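Local structure of aldehyde dehydrogenase family protein (Pseudomonas syringae pv. tomato, 6X9L) at residues G83-L88 with E121-A126; K261-L266 with S436-G441; A344-G349 with G359-V364. The protein is an aldehyde dehydrogenase that oxidises long-chain aliphatic aldehydes, probably using NAD as cofactor, here holding NAD and octanal. The protein carries 1 engineered substitution. One frame throughout, in Å; residues are numbered along the deposited sequence.

Contact 1: residues G83-L88 with E121-A126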
loop_
_atom_site.group_PDB
_atom_site.type_symbol
_atom_site.label_atom_id
_atom_site.label_comp_id
_atom_site.label_asym_id
_atom_site.label_seq_id
_atom_site.Cartn_x
_atom_site.Cartn_y
_atom_site.Cartn_z
ATOM N N GLY A 83 -19.849 2.366 -19.506
ATOM C CA GLY A 83 -20.215 1.646 -20.709
ATOM C C GLY A 83 -20.161 2.533 -21.935
ATOM O O GLY A 83 -19.635 2.137 -22.980
ATOM N N ARG A 84 -20.680 3.761 -21.814
ATOM C CA ARG A 84 -20.723 4.688 -22.943
ATOM C C ARG A 84 -19.324 5.149 -23.336
ATOM O O ARG A 84 -18.992 5.213 -24.526
ATOM C CB ARG A 84 -21.612 5.879 -22.590
ATOM C CG ARG A 84 -21.626 6.969 -23.606
ATOM C CD ARG A 84 -22.111 6.466 -24.946
ATOM N NE ARG A 84 -22.324 7.577 -25.870
ATOM C CZ ARG A 84 -22.433 7.457 -27.192
ATOM N NH1 ARG A 84 -22.342 6.268 -27.781
ATOM N NH2 ARG A 84 -22.624 8.541 -27.927
ATOM N N ILE A 85 -18.493 5.490 -22.354
ATOM C CA ILE A 85 -17.080 5.713 -22.630
ATOM C C ILE A 85 -16.502 4.588 -23.492
ATOM O O ILE A 85 -15.788 4.838 -24.470
ATOM C CB ILE A 85 -16.305 5.867 -21.308
ATOM C CG1 ILE A 85 -16.699 7.183 -20.635
ATOM C CG2 ILE A 85 -14.805 5.799 -21.548
ATOM C CD1 ILE A 85 -16.123 7.326 -19.275
ATOM N N HIS A 86 -16.783 3.329 -23.136
ATOM C CA HIS A 86 -16.239 2.205 -23.900
ATOM C C HIS A 86 -16.750 2.197 -25.340
ATOM O O HIS A 86 -15.990 1.905 -26.275
ATOM C CB HIS A 86 -16.572 0.876 -23.220
ATOM C CG HIS A 86 -16.143 -0.333 -24.000
ATOM N ND1 HIS A 86 -17.003 -1.037 -24.817
ATOM C CD2 HIS A 86 -14.948 -0.966 -24.080
ATOM C CE1 HIS A 86 -16.351 -2.046 -25.372
ATOM N NE2 HIS A 86 -15.101 -2.023 -24.944
ATOM N N GLU A 87 -18.041 2.483 -25.541
ATOM C CA GLU A 87 -18.557 2.579 -26.904
ATOM C C GLU A 87 -17.795 3.626 -27.700
ATOM O O GLU A 87 -17.468 3.409 -28.874
ATOM C CB GLU A 87 -20.042 2.924 -26.890
ATOM C CG GLU A 87 -20.935 1.901 -26.242
ATOM C CD GLU A 87 -22.330 2.451 -25.992
ATOM O OE1 GLU A 87 -22.672 3.491 -26.591
ATOM O OE2 GLU A 87 -23.078 1.855 -25.184
ATOM N N LEU A 88 -17.496 4.766 -27.073
ATOM C CA LEU A 88 -16.877 5.868 -27.797
ATOM C C LEU A 88 -15.432 5.544 -28.164
ATOM O O LEU A 88 -14.958 5.908 -29.247
ATOM C CB LEU A 88 -16.967 7.140 -26.957
ATOM C CG LEU A 88 -17.938 8.223 -27.443
ATOM C CD1 LEU A 88 -19.079 7.622 -28.265
ATOM C CD2 LEU A 88 -18.483 9.006 -26.259
ATOM N N GLU A 121 -10.462 -2.727 -23.310
ATOM C CA GLU A 121 -10.802 -3.867 -22.464
ATOM C C GLU A 121 -10.840 -3.506 -20.980
ATOM O O GLU A 121 -11.721 -3.974 -20.248
ATOM C CB GLU A 121 -9.803 -4.991 -22.718
ATOM C CG GLU A 121 -10.143 -5.810 -23.941
ATOM C CD GLU A 121 -11.350 -6.694 -23.712
ATOM O OE1 GLU A 121 -12.483 -6.264 -24.029
ATOM O OE2 GLU A 121 -11.157 -7.817 -23.189
ATOM N N HIS A 122 -9.881 -2.698 -20.506
ATOM C CA HIS A 122 -9.928 -2.236 -19.118
ATOM C C HIS A 122 -11.246 -1.538 -18.815
ATOM O O HIS A 122 -11.813 -1.705 -17.731
ATOM C CB HIS A 122 -8.773 -1.275 -18.811
ATOM C CG HIS A 122 -7.414 -1.897 -18.838
ATOM N ND1 HIS A 122 -7.138 -3.131 -18.288
ATOM C CD2 HIS A 122 -6.244 -1.439 -19.336
ATOM C CE1 HIS A 122 -5.862 -3.412 -18.456
ATOM N NE2 HIS A 122 -5.295 -2.402 -19.092
ATOM N N VAL A 123 -11.727 -0.718 -19.751
ATOM C CA VAL A 123 -12.979 -0.003 -19.544
ATOM C C VAL A 123 -14.153 -0.979 -19.513
ATOM O O VAL A 123 -15.067 -0.848 -18.689
ATOM C CB VAL A 123 -13.125 1.079 -20.628
ATOM C CG1 VAL A 123 -14.433 1.837 -20.505
ATOM C CG2 VAL A 123 -11.926 2.029 -20.542
ATOM N N ARG A 124 -14.129 -1.987 -20.383
ATOM C CA ARG A 124 -15.195 -2.980 -20.397
ATOM C C ARG A 124 -15.249 -3.732 -19.070
ATOM O O ARG A 124 -16.328 -3.905 -18.478
ATOM C CB ARG A 124 -14.987 -3.933 -21.567
ATOM C CG ARG A 124 -16.239 -4.638 -22.040
ATOM C CD ARG A 124 -16.162 -6.122 -21.776
ATOM N NE ARG A 124 -14.859 -6.678 -22.135
ATOM C CZ ARG A 124 -14.309 -7.721 -21.518
ATOM N NH1 ARG A 124 -14.939 -8.317 -20.513
ATOM N NH2 ARG A 124 -13.122 -8.164 -21.901
ATOM N N VAL A 125 -14.075 -4.144 -18.572
ATOM C CA VAL A 125 -13.972 -4.943 -17.351
ATOM C C VAL A 125 -14.510 -4.176 -16.146
ATOM O O VAL A 125 -15.177 -4.752 -15.269
ATOM C CB VAL A 125 -12.509 -5.377 -17.135
ATOM C CG1 VAL A 125 -12.305 -5.942 -15.739
ATOM C CG2 VAL A 125 -12.091 -6.391 -18.195
ATOM N N ALA A 126 -14.213 -2.876 -16.065
ATOM C CA ALA A 126 -14.730 -2.074 -14.959
ATOM C C ALA A 126 -16.235 -1.871 -15.072
ATOM O O ALA A 126 -16.924 -1.787 -14.048
ATOM C CB ALA A 126 -14.006 -0.724 -14.888
HETATM O O HOH W 1 -13.246 -4.222 -25.426
#
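H86 and V123, with CA atoms 5.9 Å apart, mark the place where helix 75-91 and helix 117-129 run past each other nearly antiparallel, the short segments 83-88 and 121-126 meeting at 157° with their axes 8.9 Å apart. V123 points at the facing helix. Its CG1 methyl reaches H86 CB at 3.6 Å and, coming across at about a right angle, I85 CG2 at 4.1 Å. Because I82 and I89 touch V123 as well, the valine fits as a knob into the hole formed by I82, I85, H86 and I89 of helix 75-91. The pair packs on two helices of the nucleotide-binding domain of the aldehyde dehydrogenase fold: V123 also meets T166 of helix 161-174, and I85 rests on L197 and A201 of helix 188-201. Toward the more open side the contact turns polar. With CG anti to the backbone N (chi1 175°), the H86 imidazole extends over to R124, whose CB lies over one ring face, 4.2 Å from the centroid, in a CH-pi contact. The guanidinium plane stands at 89° to this ring and is engaged with E121 instead, NE donating to OE1 over 3.1 Å. A water in the imidazole plane links the helices, 2.9 Å from H86 NE2 and donating to E121 OE1 at 2.6 Å. OE1 thus accepts both from R124 and from the water. The nearby carboxylate would tend to favour a protonated H86, an effect the arginine may partly offset.

Contact 2: residues K261-L266 with S436-G441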
loop_
_atom_site.group_PDB
_atom_site.type_symbol
_atom_site.label_atom_id
_atom_site.label_comp_id
_atom_site.label_asym_id
_atom_site.label_seq_id
_atom_site.Cartn_x
_atom_site.Cartn_y
_atom_site.Cartn_z
ATOM N N LYS A 261 12.644 -6.669 -15.397
ATOM C CA LYS A 261 13.660 -7.401 -16.162
ATOM C C LYS A 261 13.159 -8.840 -16.303
ATOM O O LYS A 261 13.735 -9.792 -15.783
ATOM C CB LYS A 261 15.029 -7.390 -15.485
ATOM C CG LYS A 261 16.119 -6.709 -16.245
ATOM C CD LYS A 261 16.451 -7.340 -17.588
ATOM C CE LYS A 261 17.212 -6.293 -18.377
ATOM N NZ LYS A 261 17.907 -6.766 -19.579
ATOM N N SER A 262 12.055 -9.003 -17.003
ATOM C CA SER A 262 11.280 -10.214 -16.855
ATOM C C SER A 262 12.003 -11.382 -17.514
ATOM O O SER A 262 12.481 -11.259 -18.651
ATOM C CB SER A 262 9.877 -10.017 -17.432
ATOM O OG SER A 262 9.203 -8.961 -16.747
ATOM N N PRO A 263 12.138 -12.515 -16.823
ATOM C CA PRO A 263 12.810 -13.680 -17.406
ATOM C C PRO A 263 11.874 -14.515 -18.263
ATOM O O PRO A 263 10.657 -14.529 -18.083
ATOM C CB PRO A 263 13.270 -14.470 -16.175
ATOM C CG PRO A 263 12.251 -14.143 -15.125
ATOM C CD PRO A 263 11.810 -12.703 -15.400
ATOM N N ASN A 264 12.479 -15.212 -19.221
ATOM C CA ASN A 264 11.815 -16.224 -20.038
ATOM C C ASN A 264 12.669 -17.489 -19.929
ATOM O O ASN A 264 13.743 -17.575 -20.542
ATOM C CB ASN A 264 11.662 -15.749 -21.480
ATOM C CG ASN A 264 10.795 -16.667 -22.316
ATOM O OD1 ASN A 264 10.155 -17.583 -21.795
ATOM N ND2 ASN A 264 10.765 -16.423 -23.620
ATOM N N ILE A 265 12.207 -18.447 -19.120
ATOM C CA ILE A 265 12.883 -19.730 -18.949
ATOM C C ILE A 265 12.324 -20.716 -19.966
ATOM O O ILE A 265 11.126 -21.012 -19.959
ATOM C CB ILE A 265 12.704 -20.291 -17.529
ATOM C CG1 ILE A 265 13.380 -19.427 -16.456
ATOM C CG2 ILE A 265 13.253 -21.716 -17.468
ATOM C CD1 ILE A 265 13.198 -19.994 -15.043
ATOM N N LEU A 266 13.193 -21.236 -20.826
ATOM C CA LEU A 266 12.880 -22.395 -21.646
ATOM C C LEU A 266 13.385 -23.633 -20.901
ATOM O O LEU A 266 14.597 -23.832 -20.750
ATOM C CB LEU A 266 13.500 -22.263 -23.040
ATOM C CG LEU A 266 12.747 -21.284 -23.957
ATOM C CD1 LEU A 266 12.506 -19.900 -23.280
ATOM C CD2 LEU A 266 13.453 -21.115 -25.297
ATOM N N SER A 436 5.411 -21.139 -10.019
ATOM C CA SER A 436 5.172 -20.781 -8.628
ATOM C C SER A 436 6.458 -20.459 -7.880
ATOM O O SER A 436 6.388 -20.017 -6.729
ATOM C CB SER A 436 4.440 -21.919 -7.931
ATOM O OG SER A 436 5.223 -23.085 -8.037
ATOM N N ARG A 437 7.618 -20.680 -8.500
ATOM C CA ARG A 437 8.902 -20.372 -7.893
ATOM C C ARG A 437 9.484 -19.054 -8.380
ATOM O O ARG A 437 10.429 -18.557 -7.762
ATOM C CB ARG A 437 9.897 -21.514 -8.146
ATOM C CG ARG A 437 9.511 -22.820 -7.451
ATOM C CD ARG A 437 10.383 -23.977 -7.890
ATOM N NE ARG A 437 11.784 -23.741 -7.564
ATOM C CZ ARG A 437 12.800 -24.491 -7.994
ATOM N NH1 ARG A 437 12.586 -25.539 -8.782
ATOM N NH2 ARG A 437 14.039 -24.188 -7.624
ATOM N N ILE A 438 8.947 -18.478 -9.454
ATOM C CA ILE A 438 9.349 -17.141 -9.892
ATOM C C ILE A 438 8.641 -16.091 -9.030
ATOM O O ILE A 438 7.405 -16.059 -8.945
ATOM C CB ILE A 438 9.038 -16.921 -11.385
ATOM C CG1 ILE A 438 9.342 -18.168 -12.225
ATOM C CG2 ILE A 438 9.812 -15.715 -11.918
ATOM C CD1 ILE A 438 10.795 -18.362 -12.563
ATOM N N ARG A 439 9.431 -15.218 -8.402
ATOM C CA ARG A 439 8.910 -14.127 -7.582
ATOM C C ARG A 439 8.571 -12.937 -8.477
ATOM O O ARG A 439 9.356 -12.002 -8.673
ATOM C CB ARG A 439 9.909 -13.800 -6.488
ATOM C CG ARG A 439 9.904 -14.966 -5.515
ATOM C CD ARG A 439 10.562 -14.686 -4.231
ATOM N NE ARG A 439 9.762 -13.941 -3.257
ATOM C CZ ARG A 439 8.579 -14.311 -2.794
ATOM N NH1 ARG A 439 7.982 -15.375 -3.274
ATOM N NH2 ARG A 439 7.986 -13.574 -1.870
ATOM N N ALA A 440 7.363 -12.999 -9.037
ATOM C CA ALA A 440 6.894 -12.063 -10.043
ATOM C C ALA A 440 5.371 -12.055 -10.020
ATOM O O ALA A 440 4.737 -13.074 -9.744
ATOM C CB ALA A 440 7.416 -12.436 -11.435
ATOM N N GLY A 441 4.791 -10.891 -10.310
ATOM C CA GLY A 441 3.353 -10.755 -10.181
ATOM C C GLY A 441 2.588 -11.553 -11.213
ATOM O O GLY A 441 1.457 -11.986 -10.957
#
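The puckered pyrrolidine ring of P263 is the nearest thing to a flat group here, and it offers a single corner: its CG meets I438 CG2 at 4.3 Å. The remaining touch is between branched aliphatic chains, with no aromatic ring or amide face engaged between the two segments. I265 keeps CD1 fully extended (chi2 180°), so that this methyl leads toward the loop and comes within 3.8 Å of I438 CD1, the two side chains running antiparallel where their ends overlap. P263 and I265, two residues apart on strand 263-266, lie on one face of the seven-stranded sheet of the catalytic domain, and I438 spans both from the loop before strand 442-445. A412 of helix 405-413 touches all three side chains. On the other face of the strand, N264 uses its amide in bonds to Q424 NE2 and Y447 OH. Past I438 the loop turns toward the dimer partner, where R439 NH2 bonds to P148 O of the second subunit. All contact between 261-266 and 436-441 is therefore dispersion between buried carbons, implying a small, non-directional apolar contact, while the directional bonds of the loop go elsewhere, including to N413.

Contact 3: residues A344-G349 with G359-V364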
loop_
_atom_site.group_PDB
_atom_site.type_symbol
_atom_site.label_atom_id
_atom_site.label_comp_id
_atom_site.label_asym_id
_atom_site.label_seq_id
_atom_site.Cartn_x
_atom_site.Cartn_y
_atom_site.Cartn_z
ATOM N N ALA A 344 23.032 3.708 -25.382
ATOM C CA ALA A 344 24.085 3.592 -24.380
ATOM C C ALA A 344 24.127 2.191 -23.787
ATOM O O ALA A 344 25.208 1.658 -23.505
ATOM C CB ALA A 344 23.883 4.633 -23.282
ATOM N N MET A 345 22.957 1.581 -23.589
ATOM C CA MET A 345 22.903 0.232 -23.039
ATOM C C MET A 345 23.504 -0.783 -24.003
ATOM O O MET A 345 24.174 -1.729 -23.571
ATOM C CB MET A 345 21.459 -0.140 -22.696
ATOM C CG MET A 345 20.909 0.576 -21.462
ATOM S SD MET A 345 22.142 0.702 -20.151
ATOM C CE MET A 345 22.173 -0.935 -19.437
ATOM N N ILE A 346 23.252 -0.619 -25.306
ATOM C CA ILE A 346 23.852 -1.509 -26.296
ATOM C C ILE A 346 25.368 -1.398 -26.247
ATOM O O ILE A 346 26.084 -2.405 -26.167
ATOM C CB ILE A 346 23.317 -1.196 -27.702
ATOM C CG1 ILE A 346 21.810 -1.384 -27.771
ATOM C CG2 ILE A 346 23.950 -2.089 -28.708
ATOM C CD1 ILE A 346 21.239 -0.897 -29.094
ATOM N N ASN A 347 25.883 -0.167 -26.292
ATOM C CA ASN A 347 27.324 0.020 -26.221
ATOM C C ASN A 347 27.899 -0.523 -24.912
ATOM O O ASN A 347 29.019 -1.049 -24.897
ATOM C CB ASN A 347 27.655 1.500 -26.411
ATOM C CG ASN A 347 27.403 1.981 -27.840
ATOM O OD1 ASN A 347 27.833 1.352 -28.814
ATOM N ND2 ASN A 347 26.707 3.099 -27.967
ATOM N N ALA A 348 27.160 -0.420 -23.806
ATOM C CA ALA A 348 27.651 -0.975 -22.551
ATOM C C ALA A 348 27.796 -2.486 -22.646
ATOM O O ALA A 348 28.778 -3.055 -22.151
ATOM C CB ALA A 348 26.713 -0.598 -21.400
ATOM N N GLY A 349 26.833 -3.150 -23.290
ATOM C CA GLY A 349 26.907 -4.595 -23.429
ATOM C C GLY A 349 28.085 -5.044 -24.272
ATOM O O GLY A 349 28.792 -5.990 -23.917
ATOM N N GLY A 359 22.006 -7.363 -34.406
ATOM C CA GLY A 359 21.750 -5.995 -33.994
ATOM C C GLY A 359 23.063 -5.261 -33.776
ATOM O O GLY A 359 24.092 -5.616 -34.336
ATOM N N GLY A 360 23.025 -4.247 -32.920
ATOM C CA GLY A 360 24.179 -3.413 -32.671
ATOM C C GLY A 360 23.766 -1.964 -32.534
ATOM O O GLY A 360 22.574 -1.645 -32.550
ATOM N N PRO A 361 24.726 -1.056 -32.393
ATOM C CA PRO A 361 24.388 0.367 -32.280
ATOM C C PRO A 361 24.161 1.012 -33.644
ATOM O O PRO A 361 24.436 0.438 -34.703
ATOM C CB PRO A 361 25.616 0.968 -31.581
ATOM C CG PRO A 361 26.731 0.125 -31.997
ATOM C CD PRO A 361 26.163 -1.286 -32.154
ATOM N N GLY A 362 23.648 2.227 -33.599
ATOM C CA GLY A 362 23.412 2.977 -34.818
ATOM C C GLY A 362 21.956 2.963 -35.245
ATOM O O GLY A 362 21.206 2.011 -34.993
ATOM N N ARG A 363 21.542 4.041 -35.901
ATOM C CA ARG A 363 20.239 4.043 -36.548
ATOM C C ARG A 363 20.138 2.900 -37.555
ATOM O O ARG A 363 21.122 2.505 -38.182
ATOM C CB ARG A 363 19.988 5.386 -37.232
ATOM C CG ARG A 363 19.292 6.360 -36.301
ATOM C CD ARG A 363 19.476 7.805 -36.677
ATOM N NE ARG A 363 19.563 8.639 -35.479
ATOM C CZ ARG A 363 18.732 9.630 -35.179
ATOM N NH1 ARG A 363 17.737 9.937 -35.995
ATOM N NH2 ARG A 363 18.905 10.322 -34.065
ATOM N N VAL A 364 18.925 2.369 -37.698
ATOM C CA VAL A 364 18.651 1.348 -38.705
ATOM C C VAL A 364 18.894 1.908 -40.097
ATOM O O VAL A 364 18.374 2.974 -40.455
ATOM C CB VAL A 364 17.207 0.851 -38.584
ATOM C CG1 VAL A 364 16.886 -0.133 -39.712
ATOM C CG2 VAL A 364 16.958 0.283 -37.205
#
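This is a loop-on-helix contact at the margin of the catalytic domain, in which P361 and G360, just beyond the edge strand 355-358 of the seven-stranded sheet, rest on I346 and N347 of helix 336-351. Helix and strand follow each other closely in the chain, so the contact closes a short alpha-beta unit of the aldehyde dehydrogenase fold, away from the cofactor and aldehyde sites. I346 is the buried part. With chi1 at -61°, its CG1 lies beside the backbone N and CG2 is anti to it; CG2 lies 3.8 Å from G360 C and 4.2 Å from P361 CD, while CD1 on the other branch approaches G360 O at 3.8 Å. The isoleucine thus packs against backbone as much as against side chain. At the phi of G360, 140°, a CB would be crowded against P361 CD and the preceding carbonyl O. The loop is tied down by polar bonds outside this interface: G362 N to Q343 OE1 one turn earlier on the same helix, G360 N to T376 OG1, and P361 O to R374 NH1. On the exposed side, the N347 side chain crosses the proline ring at a slant, its OD1 lying 3.6 Å from P361 CB and equally far from P361 CG.

Contact 2 is the buried one of the three; contacts 1 and 3 are each partly exposed. Contacts 2 and 3 lie by the same seven-stranded sheet, contact 2 over its interior strand 263-266 and contact 3 beside edge strand 355-358, with contact 3 nested in the chain loop that contact 2 closes. Contact 1 joins two helices of another part of the fold, on the opposite side of the chain's centre from contact 3. The chemistry follows: contact 2 is purely aliphatic, contact 3 sets an isoleucine and an amide oxygen against proline and glycine backbone, and contact 1 alone has an imidazole and a bridging water.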